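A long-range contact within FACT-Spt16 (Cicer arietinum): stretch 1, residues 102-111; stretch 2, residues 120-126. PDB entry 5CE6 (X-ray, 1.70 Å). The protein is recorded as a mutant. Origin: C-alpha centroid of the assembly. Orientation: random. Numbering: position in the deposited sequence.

Stretch 1 102-111: KASILESVKK
Stretch 2, residues 120-126: EIILHVK

Residues 102-106 are helical, continuing a helix that begins earlier in the chain, with phi from -65° to -74° and psi from -13° to -43°; Lys110 (-60/-54) and Lys111 (-62/-49) are again helical, in a helix that continues later in the chain; Val109 before them is at -97/-1. Residues 120-125 form a strand, with phi from -80° to -117° and psi from 110° to 126°. The helix 102-106 and the strand run nearly antiparallel, their N-to-C directions 165° apart (signed crossing angle -165°) and their axes 9.0 Å apart at closest approach. The register is set by Ala103 CA to Leu123 CA at 6.3 Å and Lys110 CA to Ile121 CA at 5.4 Å. Within stretch 1, Leu106 N donates to Lys102 O (2.9 Å) and Val109 N to Leu106 O (3.1 Å); Glu107 N to Ala103 O (3.1 Å) and Lys110 N to Glu107 O (3.3 Å) are weak.

No direct hydrogen bond joins the stretches, which bury 368 Å² between them, largely through apolar packing. Strand alternation turns the CA-to-CB bonds of Ile121 and Leu123 toward stretch 1 and those of Glu120, Ile122 and His124 away. Leu123 (chi1 -61°, m; chi2 174°, t) has the largest covered area: its CD1 lies 3.3 Å from Ala103 O and 4.2 Å from Ala103 CB, while its CD2 reaches Leu106 CB at 3.9 Å. Leu106 is m,t (-71°, 172°). Further along the strand, Val125 (chi1 174°, t) brings CG2 to 3.8 Å from Ala103 CB. Ile121 (chi1 -68°, m; chi2 -176°, t) places CD1 3.4 Å from CG2 of Val109 (chi1 -58°, m), a tight apolar contact.

Lys110 is extended beyond chi1 (-78°, m; then 176°, 179° and 178°, all t), and its aliphatic chain lies along the strand: CG is 3.8 Å from Ile121 CB, and CE is 3.7 Å from Ile121 O and 3.8 Å from Leu123 CD1. Its NZ forms a salt bridge with Glu107 OE2 at 2.9 Å; the hydrogen bonds from NZ to Glu107 OE2 and, at 3.0 Å, to Glu107 OE1 are weak. Glu107 (chi1 -78°, m; chi2 -70°, m; chi3 -21°) starts away from the strand, yet its OE2 comes within 3.8 Å of Leu123 CD1.

Two waters supply polar links. The first water accepts from two donors, its O lying 3.2 Å from Lys110 NZ and 2.9 Å from Leu123 N; the O of the second water donates to Lys110 O at 2.7 Å and accepts from Ile121 N at 2.9 Å. Ser108 OG (chi1 64°, p) donates to Ile105 O at 3.0 Å, within stretch 1.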

# COMPACT_ATOMS: atom_id res chain seq x y z
N LYS A 102 -14.39 -18.60 -14.15
CA LYS A 102 -14.52 -17.18 -13.83
C LYS A 102 -15.66 -16.55 -14.63
O LYS A 102 -16.36 -15.66 -14.15
CB LYS A 102 -13.20 -16.44 -14.09
CG LYS A 102 -12.04 -16.94 -13.23
CD LYS A 102 -10.82 -16.05 -13.35
CE LYS A 102 -9.67 -16.55 -12.48
NZ LYS A 102 -8.91 -17.65 -13.12
N ALA A 103 -15.86 -17.04 -15.84
CA ALA A 103 -16.94 -16.54 -16.68
C ALA A 103 -18.32 -16.85 -16.11
O ALA A 103 -19.22 -16.02 -16.17
CB ALA A 103 -16.81 -17.08 -18.09
N SER A 104 -18.48 -18.05 -15.56
CA SER A 104 -19.75 -18.44 -14.95
C SER A 104 -20.03 -17.57 -13.73
O SER A 104 -21.18 -17.27 -13.41
CB SER A 104 -19.71 -19.91 -14.53
OG SER A 104 -19.56 -20.76 -15.66
N ILE A 105 -18.96 -17.14 -13.07
CA ILE A 105 -19.07 -16.25 -11.92
C ILE A 105 -19.48 -14.85 -12.38
O ILE A 105 -20.34 -14.22 -11.78
CB ILE A 105 -17.75 -16.19 -11.14
CG1 ILE A 105 -17.42 -17.56 -10.56
CG2 ILE A 105 -17.82 -15.14 -10.04
CD1 ILE A 105 -16.00 -17.69 -10.06
N LEU A 106 -18.86 -14.39 -13.47
CA LEU A 106 -19.11 -13.03 -13.96
C LEU A 106 -20.46 -12.87 -14.65
O LEU A 106 -20.89 -11.74 -14.91
CB LEU A 106 -17.97 -12.59 -14.89
CG LEU A 106 -16.64 -12.31 -14.20
CD1 LEU A 106 -15.53 -12.07 -15.20
CD2 LEU A 106 -16.77 -11.11 -13.26
N GLU A 107 -21.14 -13.97 -14.95
CA GLU A 107 -22.49 -13.91 -15.52
C GLU A 107 -23.40 -13.01 -14.68
O GLU A 107 -24.26 -12.30 -15.22
CB GLU A 107 -23.10 -15.30 -15.63
CG GLU A 107 -22.58 -16.11 -16.81
CD GLU A 107 -23.07 -15.57 -18.14
OE1 GLU A 107 -24.09 -14.86 -18.16
OE2 GLU A 107 -22.43 -15.87 -19.18
N SER A 108 -23.20 -13.02 -13.37
CA SER A 108 -24.08 -12.33 -12.44
C SER A 108 -23.99 -10.80 -12.49
O SER A 108 -24.87 -10.11 -12.00
CB SER A 108 -23.82 -12.81 -11.01
OG SER A 108 -22.51 -12.48 -10.60
N VAL A 109 -22.91 -10.28 -13.08
CA VAL A 109 -22.74 -8.83 -13.14
C VAL A 109 -23.20 -8.22 -14.47
O VAL A 109 -23.15 -7.01 -14.65
CB VAL A 109 -21.29 -8.40 -12.79
CG1 VAL A 109 -20.91 -8.89 -11.40
CG2 VAL A 109 -20.30 -8.92 -13.79
N LYS A 110 -23.66 -9.06 -15.39
CA LYS A 110 -24.17 -8.55 -16.68
C LYS A 110 -25.35 -7.59 -16.50
O LYS A 110 -25.31 -6.47 -17.00
CB LYS A 110 -24.56 -9.70 -17.60
CG LYS A 110 -23.37 -10.36 -18.29
CD LYS A 110 -23.82 -11.55 -19.11
CE LYS A 110 -22.65 -12.20 -19.82
NZ LYS A 110 -23.11 -13.40 -20.59
N LYS A 111 -26.38 -8.03 -15.80
CA LYS A 111 -27.54 -7.17 -15.56
C LYS A 111 -27.18 -5.91 -14.75
O LYS A 111 -27.53 -4.80 -15.15
CB LYS A 111 -28.71 -7.95 -14.94
N GLU A 120 -22.64 -3.45 -21.89
CA GLU A 120 -22.84 -4.86 -22.13
C GLU A 120 -21.55 -5.61 -21.78
O GLU A 120 -20.51 -5.36 -22.38
CB GLU A 120 -23.17 -5.07 -23.60
CG GLU A 120 -23.51 -6.48 -24.01
CD GLU A 120 -23.69 -6.59 -25.51
OE1 GLU A 120 -23.38 -5.61 -26.22
OE2 GLU A 120 -24.14 -7.66 -25.98
N ILE A 121 -21.62 -6.51 -20.81
CA ILE A 121 -20.49 -7.37 -20.50
C ILE A 121 -20.39 -8.54 -21.47
O ILE A 121 -21.36 -9.28 -21.66
CB ILE A 121 -20.56 -7.88 -19.07
CG1 ILE A 121 -20.36 -6.70 -18.12
CG2 ILE A 121 -19.53 -8.96 -18.83
CD1 ILE A 121 -20.32 -7.09 -16.69
N ILE A 122 -19.23 -8.69 -22.09
CA ILE A 122 -19.03 -9.75 -23.07
C ILE A 122 -17.96 -10.68 -22.54
O ILE A 122 -16.83 -10.26 -22.33
CB ILE A 122 -18.57 -9.18 -24.41
CG1 ILE A 122 -19.59 -8.17 -24.93
CG2 ILE A 122 -18.36 -10.30 -25.44
CD1 ILE A 122 -20.97 -8.76 -25.12
N LEU A 123 -18.31 -11.95 -22.32
CA LEU A 123 -17.36 -12.88 -21.73
C LEU A 123 -16.72 -13.76 -22.80
O LEU A 123 -17.41 -14.46 -23.53
CB LEU A 123 -18.04 -13.72 -20.65
CG LEU A 123 -18.61 -12.90 -19.49
CD1 LEU A 123 -19.39 -13.77 -18.53
CD2 LEU A 123 -17.49 -12.19 -18.75
N HIS A 124 -15.40 -13.69 -22.90
CA HIS A 124 -14.66 -14.52 -23.84
C HIS A 124 -13.97 -15.62 -23.05
O HIS A 124 -13.04 -15.36 -22.30
CB HIS A 124 -13.61 -13.67 -24.57
CG HIS A 124 -14.18 -12.44 -25.21
ND1 HIS A 124 -14.51 -12.39 -26.55
CD2 HIS A 124 -14.46 -11.22 -24.71
CE1 HIS A 124 -14.98 -11.19 -26.84
NE2 HIS A 124 -14.96 -10.46 -25.74
N VAL A 125 -14.44 -16.86 -23.21
CA VAL A 125 -13.93 -17.97 -22.42
C VAL A 125 -12.68 -18.57 -23.05
O VAL A 125 -12.71 -19.01 -24.20
CB VAL A 125 -14.97 -19.10 -22.29
CG1 VAL A 125 -14.37 -20.30 -21.57
CG2 VAL A 125 -16.21 -18.60 -21.56
N LYS A 126 -11.59 -18.61 -22.28
CA LYS A 126 -10.35 -19.23 -22.75
C LYS A 126 -10.18 -20.65 -22.22
O LYS A 126 -10.16 -20.87 -21.00
CB LYS A 126 -9.12 -18.40 -22.35
CG LYS A 126 -7.83 -18.87 -23.01
CD LYS A 126 -6.60 -18.28 -22.33
CE LYS A 126 -6.31 -18.99 -21.01
NZ LYS A 126 -5.88 -20.41 -21.21
O HOH W 1 -20.97 -13.01 -22.88
O HOH W 2 -24.03 -6.01 -19.37